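Local coordinates for protein putative laminarinase (Phanerochaete chrysosporium, PDB 2WNE) that probably hydrolyses beta-1,3(4)-glucan linkages as a secreted glycoside hydrolase of family 16, at residues A102-E107 with N245-N250; G114-I119 with M130-G135. The protein carries 1 engineered substitution. All blocks are in the same frame, centred on the assembly; numbering follows the deposited sequence.

Contact 1: A102-E107 with N245-N250; sequences AWETDE and NNIIIN. With GLC (alpha-D-glucopyranose), chain B; BGC (beta-D-glucopyranose), chain C.
Strands 98-105 and 246-253 are antiparallel neighbours in the sugar-binding sheet of the GH16 fold, and W103 and I248 face each other there as a hydrogen-bonded pair. I248 N donates to W103 O at 2.8 Å, and W103 N donates back to I248 O at 2.9 Å. T105 and N246 pair in the same way.

The indole of W103 carries the contact. Its CG sits between the backbone N and the carbonyl carbon (chi1 60°), which folds the ring over I248. I248 CB lies over one face in a CH-pi contact, 3.9 Å from the centroid of the five-membered ring of W103. The glucose GLC covers the opposite face, with its C5 3.5 Å from W103 CE2. The ring is thus sandwiched, with GLC C5 over its centre and I248 CB nearer its rim. W103 NE1 also donates to N250 OD1 at 2.8 Å. The bond is bent (137° at the hydrogen), in part because N250 OD1 lies 24° out of the indole plane.

Next to the ring, I248 CD1 meets T105 CG2 at 3.7 Å. E107 comes from the opposite direction, its CD 3.8 Å from I248 CD1. Salt bridges to R73 and R75 hold the E107 carboxylate. A water accepts from E107 N and donates to both E107 OE1 and N246 OD1, linking the two segments, while N246 ND2 donates to S76 O.

The other face of the sheet bears A102, E104, I247 and I249. E104 runs extended alongside I247; E104 OE2 lies 3.6 Å from I247 CG1 and is hydrogen-bonded to H83. A102, I247 and I249 pack on F87 of strand 83-89. An aromatic platform under a bound sugar, on the concave sheet of a beta sandwich, is characteristic of the GH16 glycan-binding cleft.

Contact 2: G114-I119 with M130-G135; sequences GSVDII and MTLHTG. Engineered in segment 114-119: S115 (natural residue Glu). With GLC (alpha-D-glucopyranose), chain B; BGC (beta-D-glucopyranose), chain D.
S115 and H133 form a hydrogen-bonded antiparallel pair in the beta hairpin of strands 115-120 and 129-133. Among the backbone bonds, H133 N donates to S115 O at 2.9 Å, and S115 N to H133 O at 3.0 Å. D117 N reaches T131 O at 2.8 Å, almost straight (175°).

The apolar contact is V116 with L132. They point the same way, side by side, and V116 CB meets L132 CD2 at 3.6 Å.

The polar contacts turn to the sugars. H133 CG lies anti to the carbonyl carbon (chi1 -62°), and the imidazole reaches BGC of chain D edge-on. H133 NE2 donates to BGC O4 at 2.8 Å, nearly straight (164°). GLC O2 lies over one face of this ring, offset toward the rim. S115, engineered in place of Glu, touches H133 before its ring, with S115 OG 3.4 Å from H133 CB. S115 OG also has a weak hydrogen bond to W110 NE1. D117 OD2 lies implausibly close to GLC O1, and two D117 conformers are deposited, so that contact is doubtful. A leucine in place of H133 would probably leave BGC O4 without this donor and that sugar held less firmly.

V116 and L132 pack on I196, and I118 and M130 on V198, all against strand 196-202 of the other sheet. I118 and I119 both face A102 of strand 98-105, a classic beta bulge.

Overall arrangement
Followed from the N terminus, segment 102-107 on strand 98-105 comes first of the four and forms one side of contact 1. Strand 115-120 follows and turns back as strand 129-133, so contact 2 closes a short hairpin loop of ten residues. The chain then makes a long excursion that adds strands to this sheet and to the second one before strand 246-253 returns and completes contact 1. Contact 2 therefore falls wholly within the larger loop. The two contacts meet along strands 98-105 and 115-120, where E104 N probably bonds to V116 O at 2.9 Å. Together they give the neighbour order 246-253, 98-105, 115-120, 129-133 in one curved sheet, and both border the same GLC.

Contact 1: A102-E107 with N245-N250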
loop_
_atom_site.group_PDB
_atom_site.type_symbol
_atom_site.label_atom_id
_atom_site.label_comp_id
_atom_site.label_asym_id
_atom_site.label_seq_id
_atom_site.Cartn_x
_atom_site.Cartn_y
_atom_site.Cartn_z
ATOM N N ALA A 102 -0.949 -0.427 -0.259
ATOM C CA ALA A 102 -0.654 -0.934 -1.608
ATOM C C ALA A 102 0.790 -1.435 -1.529
ATOM O O ALA A 102 1.701 -0.674 -1.194
ATOM C CB ALA A 102 -0.758 0.153 -2.647
ATOM N N TRP A 103 0.976 -2.722 -1.808
ATOM C CA TRP A 103 2.224 -3.400 -1.526
ATOM C C TRP A 103 2.487 -4.634 -2.396
ATOM O O TRP A 103 1.646 -5.028 -3.193
ATOM C CB TRP A 103 2.317 -3.725 -0.025
ATOM C CG TRP A 103 1.233 -4.632 0.562
ATOM C CD1 TRP A 103 -0.122 -4.408 0.573
ATOM C CD2 TRP A 103 1.441 -5.862 1.260
ATOM N NE1 TRP A 103 -0.766 -5.426 1.223
ATOM C CE2 TRP A 103 0.168 -6.335 1.662
ATOM C CE3 TRP A 103 2.591 -6.605 1.618
ATOM C CZ2 TRP A 103 -0.000 -7.531 2.390
ATOM C CZ3 TRP A 103 2.422 -7.802 2.373
ATOM C CH2 TRP A 103 1.140 -8.245 2.742
ATOM N N GLU A 104 3.677 -5.219 -2.264
ATOM C CA GLU A 104 4.018 -6.443 -2.995
ATOM C C GLU A 104 4.608 -7.444 -2.020
ATOM O O GLU A 104 5.306 -7.046 -1.112
ATOM C CB GLU A 104 5.019 -6.172 -4.130
ATOM C CG GLU A 104 4.400 -5.461 -5.318
ATOM C CD GLU A 104 5.368 -5.269 -6.470
ATOM O OE1 GLU A 104 6.527 -5.774 -6.374
ATOM O OE2 GLU A 104 4.960 -4.605 -7.472
ATOM N N THR A 105 4.315 -8.735 -2.225
ATOM C CA THR A 105 4.843 -9.802 -1.370
ATOM C C THR A 105 4.662 -11.158 -2.055
ATOM O O THR A 105 3.955 -11.265 -3.057
ATOM C CB THR A 105 4.125 -9.809 0.045
ATOM O OG1 THR A 105 4.899 -10.524 1.006
ATOM C CG2 THR A 105 2.735 -10.409 -0.025
ATOM N N ASP A 106 5.313 -12.187 -1.506
ATOM C CA ASP A 106 4.971 -13.571 -1.799
ATOM C C ASP A 106 4.467 -14.137 -0.475
ATOM O O ASP A 106 5.272 -14.433 0.423
ATOM C CB ASP A 106 6.217 -14.336 -2.282
ATOM C CG ASP A 106 5.954 -15.831 -2.514
ATOM O OD1 ASP A 106 4.896 -16.341 -2.085
ATOM O OD2 ASP A 106 6.819 -16.501 -3.131
ATOM N N GLU A 107 3.149 -14.289 -0.339
ATOM C CA GLU A 107 2.562 -14.706 0.943
ATOM C C GLU A 107 3.020 -16.087 1.351
ATOM O O GLU A 107 3.131 -16.373 2.543
ATOM C CB GLU A 107 1.036 -14.673 0.912
ATOM C CG GLU A 107 0.452 -13.272 0.838
ATOM C CD GLU A 107 -0.937 -13.293 0.241
ATOM O OE1 GLU A 107 -1.044 -13.674 -0.946
ATOM O OE2 GLU A 107 -1.907 -12.953 0.958
ATOM N N ASN A 245 6.759 -11.566 -6.740
ATOM C CA ASN A 245 5.706 -11.055 -5.836
ATOM C C ASN A 245 4.411 -10.680 -6.559
ATOM O O ASN A 245 4.447 -10.175 -7.685
ATOM C CB ASN A 245 6.186 -9.814 -5.057
ATOM C CG ASN A 245 7.255 -10.132 -4.017
ATOM O OD1 ASN A 245 7.582 -11.305 -3.768
ATOM N ND2 ASN A 245 7.805 -9.090 -3.402
ATOM N N ASN A 246 3.282 -10.924 -5.892
ATOM C CA ASN A 246 1.983 -10.389 -6.277
ATOM C C ASN A 246 1.870 -8.957 -5.752
ATOM O O ASN A 246 2.514 -8.607 -4.760
ATOM C CB ASN A 246 0.850 -11.167 -5.610
ATOM C CG ASN A 246 0.975 -12.653 -5.770
ATOM O OD1 ASN A 246 1.752 -13.299 -5.070
ATOM N ND2 ASN A 246 0.183 -13.215 -6.679
ATOM N N ILE A 247 1.013 -8.171 -6.393
ATOM C CA ILE A 247 0.603 -6.855 -5.925
ATOM C C ILE A 247 -0.634 -7.057 -5.041
ATOM O O ILE A 247 -1.559 -7.807 -5.403
ATOM C CB ILE A 247 0.276 -5.917 -7.140
ATOM C CG1 ILE A 247 1.540 -5.573 -7.926
ATOM C CG2 ILE A 247 -0.470 -4.613 -6.726
ATOM C CD1 ILE A 247 1.247 -4.931 -9.298
ATOM N N ILE A 248 -0.662 -6.397 -3.887
ATOM C CA ILE A 248 -1.827 -6.483 -2.983
ATOM C C ILE A 248 -2.284 -5.062 -2.619
ATOM O O ILE A 248 -1.464 -4.171 -2.431
ATOM C CB ILE A 248 -1.517 -7.348 -1.724
ATOM C CG1 ILE A 248 -1.063 -8.764 -2.131
ATOM C CG2 ILE A 248 -2.708 -7.427 -0.740
ATOM C CD1 ILE A 248 -0.751 -9.680 -0.966
ATOM N N ILE A 249 -3.600 -4.842 -2.626
ATOM C CA ILE A 249 -4.185 -3.597 -2.176
ATOM C C ILE A 249 -5.286 -3.958 -1.166
ATOM O O ILE A 249 -6.138 -4.799 -1.440
ATOM C CB ILE A 249 -4.746 -2.793 -3.363
ATOM C CG1 ILE A 249 -3.651 -2.577 -4.422
ATOM C CG2 ILE A 249 -5.324 -1.449 -2.873
ATOM C CD1 ILE A 249 -4.134 -2.078 -5.749
ATOM N N ASN A 250 -5.250 -3.362 0.017
ATOM C CA ASN A 250 -6.142 -3.816 1.091
ATOM C C ASN A 250 -6.468 -2.704 2.039
ATOM O O ASN A 250 -5.882 -1.622 1.965
ATOM C CB ASN A 250 -5.512 -4.993 1.888
ATOM C CG ASN A 250 -4.291 -4.574 2.694
ATOM O OD1 ASN A 250 -3.184 -4.420 2.143
ATOM N ND2 ASN A 250 -4.487 -4.370 4.013
HETATM C C1 GLC B . 3.472 -4.991 5.742
HETATM C C2 GLC B . 3.518 -6.389 6.403
HETATM C C3 GLC B . 2.204 -7.138 6.154
HETATM C C4 GLC B . 1.007 -6.182 6.073
HETATM C C5 GLC B . 1.181 -5.273 4.851
HETATM C C6 GLC B . 0.067 -4.252 4.622
HETATM O O1 GLC B . 4.747 -4.644 5.255
HETATM O O2 GLC B . 4.668 -7.155 6.076
HETATM O O3 GLC B . 2.002 -8.040 7.201
HETATM O O4 GLC B . -0.178 -6.931 5.886
HETATM O O5 GLC B . 2.446 -4.634 4.805
HETATM O O6 GLC B . 0.060 -3.267 5.657
HETATM C C2 BGC C . 2.300 -10.164 8.174
HETATM C C3 BGC C . 2.712 -11.631 7.979
HETATM C C4 BGC C . 2.161 -12.237 6.685
HETATM C C5 BGC C . 2.404 -11.294 5.495
HETATM C C6 BGC C . 1.844 -11.812 4.161
HETATM C C1 BGC C . 2.519 -9.353 6.905
HETATM O O2 BGC C . 2.962 -9.562 9.268
HETATM O O3 BGC C . 2.165 -12.398 9.019
HETATM O O4 BGC C . 2.767 -13.502 6.513
HETATM O O5 BGC C . 1.884 -10.001 5.806
HETATM O O6 BGC C . 0.432 -11.904 4.150
HETATM O O HOH W 1 1.329 -13.683 -2.404
#

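Contact 2: G114-I119 with M130-G135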
loop_
_atom_site.group_PDB
_atom_site.type_symbol
_atom_site.label_atom_id
_atom_site.label_comp_id
_atom_site.label_asym_id
_atom_site.label_seq_id
_atom_site.Cartn_x
_atom_site.Cartn_y
_atom_site.Cartn_z
ATOM N N GLY A 114 10.301 -11.658 0.631
ATOM C CA GLY A 114 10.285 -10.206 0.828
ATOM C C GLY A 114 8.905 -9.560 0.772
ATOM O O GLY A 114 7.939 -10.163 0.316
ATOM N N SER A 115 8.817 -8.331 1.255
ATOM C CA SER A 115 7.644 -7.510 1.033
ATOM C C SER A 115 8.083 -6.034 0.910
ATOM O O SER A 115 9.001 -5.606 1.589
ATOM C CB SER A 115 6.536 -7.770 2.090
ATOM O OG SER A 115 6.832 -7.316 3.393
ATOM N N VAL A 116 7.492 -5.315 -0.042
ATOM C CA VAL A 116 7.730 -3.904 -0.211
ATOM C C VAL A 116 6.401 -3.154 -0.143
ATOM O O VAL A 116 5.471 -3.454 -0.904
ATOM C CB VAL A 116 8.533 -3.563 -1.526
ATOM C CG1 VAL A 116 8.065 -4.382 -2.711
ATOM C CG2 VAL A 116 8.465 -2.075 -1.848
ATOM N N ASP A 117 6.313 -2.208 0.799
ATOM C CA ASP A 117 5.144 -1.342 0.932
ATOM C C ASP A 117 5.384 -0.047 0.167
ATOM O O ASP A 117 6.394 0.627 0.378
ATOM C CB ASP A 117 4.833 -1.031 2.401
ATOM C CG ASP A 117 4.397 -2.258 3.177
ATOM O OD1 ASP A 117 3.197 -2.596 3.142
ATOM O OD2 ASP A 117 5.260 -2.872 3.828
ATOM N N ILE A 118 4.444 0.273 -0.717
ATOM C CA ILE A 118 4.523 1.451 -1.587
ATOM C C ILE A 118 3.669 2.573 -0.968
ATOM O O ILE A 118 4.072 3.727 -0.894
ATOM C CB ILE A 118 4.071 1.047 -3.055
ATOM C CG1 ILE A 118 4.967 -0.103 -3.565
ATOM C CG2 ILE A 118 4.122 2.251 -4.021
ATOM C CD1 ILE A 118 4.410 -0.965 -4.719
ATOM N N ILE A 119 2.475 2.197 -0.518
ATOM C CA ILE A 119 1.590 3.064 0.220
ATOM C C ILE A 119 1.210 2.330 1.512
ATOM O O ILE A 119 0.765 1.173 1.493
ATOM C CB ILE A 119 0.318 3.401 -0.605
ATOM C CG1 ILE A 119 0.700 3.915 -2.006
ATOM C CG2 ILE A 119 -0.638 4.370 0.196
ATOM C CD1 ILE A 119 -0.488 3.977 -3.015
ATOM N N MET A 130 7.250 3.996 3.128
ATOM C CA MET A 130 7.706 2.989 2.160
ATOM C C MET A 130 8.737 2.093 2.865
ATOM O O MET A 130 9.766 2.581 3.335
ATOM C CB MET A 130 8.282 3.677 0.904
ATOM C CG MET A 130 7.206 4.448 0.168
ATOM S SD MET A 130 7.585 6.132 -0.377
ATOM C CE MET A 130 7.940 7.000 1.184
ATOM N N THR A 131 8.430 0.794 2.962
ATOM C CA THR A 131 9.123 -0.134 3.860
ATOM C C THR A 131 9.352 -1.496 3.213
ATOM O O THR A 131 8.471 -2.028 2.524
ATOM C CB THR A 131 8.322 -0.345 5.201
ATOM O OG1 THR A 131 7.827 0.912 5.655
ATOM C CG2 THR A 131 9.215 -0.975 6.325
ATOM N N LEU A 132 10.547 -2.044 3.436
ATOM C CA LEU A 132 10.848 -3.435 3.064
ATOM C C LEU A 132 10.861 -4.279 4.319
ATOM O O LEU A 132 11.314 -3.816 5.380
ATOM C CB LEU A 132 12.217 -3.580 2.392
ATOM C CG LEU A 132 12.672 -2.675 1.243
ATOM C CD1 LEU A 132 14.003 -3.229 0.689
ATOM C CD2 LEU A 132 11.600 -2.582 0.168
ATOM N N HIS A 133 10.332 -5.500 4.203
ATOM C CA HIS A 133 10.509 -6.524 5.231
ATOM C C HIS A 133 11.193 -7.711 4.600
ATOM O O HIS A 133 10.740 -8.214 3.552
ATOM C CB HIS A 133 9.149 -6.945 5.816
ATOM C CG HIS A 133 8.421 -5.828 6.490
ATOM N ND1 HIS A 133 8.328 -5.721 7.861
ATOM C CD2 HIS A 133 7.765 -4.758 5.982
ATOM C CE1 HIS A 133 7.640 -4.634 8.168
ATOM N NE2 HIS A 133 7.281 -4.038 7.046
ATOM N N THR A 134 12.287 -8.161 5.215
ATOM C CA THR A 134 13.037 -9.321 4.716
ATOM C C THR A 134 13.407 -10.329 5.843
ATOM O O THR A 134 13.132 -10.076 7.025
ATOM C CB THR A 134 14.324 -8.868 3.972
ATOM O OG1 THR A 134 15.222 -8.257 4.905
ATOM C CG2 THR A 134 14.012 -7.849 2.879
ATOM N N GLY A 135 13.976 -11.484 5.469
ATOM C CA GLY A 135 14.775 -12.298 6.409
ATOM C C GLY A 135 16.150 -11.658 6.684
ATOM O O GLY A 135 16.376 -10.463 6.372
HETATM C C1 GLC B . 3.472 -4.991 5.742
HETATM C C2 GLC B . 3.518 -6.389 6.403
HETATM C C3 GLC B . 2.204 -7.138 6.154
HETATM C C4 GLC B . 1.007 -6.182 6.073
HETATM C C5 GLC B . 1.181 -5.273 4.851
HETATM C C6 GLC B . 0.067 -4.252 4.622
HETATM O O1 GLC B . 4.747 -4.644 5.255
HETATM O O2 GLC B . 4.668 -7.155 6.076
HETATM O O3 GLC B . 2.002 -8.040 7.201
HETATM O O4 GLC B . -0.178 -6.931 5.886
HETATM O O5 GLC B . 2.446 -4.634 4.805
HETATM O O6 GLC B . 0.060 -3.267 5.657
HETATM C C2 BGC D . 3.645 -3.518 10.087
HETATM C C3 BGC D . 4.195 -3.299 8.680
HETATM C C4 BGC D . 4.786 -1.908 8.449
HETATM C C5 BGC D . 5.727 -1.545 9.594
HETATM C C6 BGC D . 6.195 -0.092 9.478
HETATM C C1 BGC D . 4.655 -3.075 11.132
HETATM O O2 BGC D . 3.364 -4.884 10.266
HETATM O O3 BGC D . 3.171 -3.512 7.755
HETATM O O4 BGC D . 5.464 -1.866 7.211
HETATM O O5 BGC D . 5.065 -1.742 10.844
HETATM O O6 BGC D . 7.092 0.188 10.534
#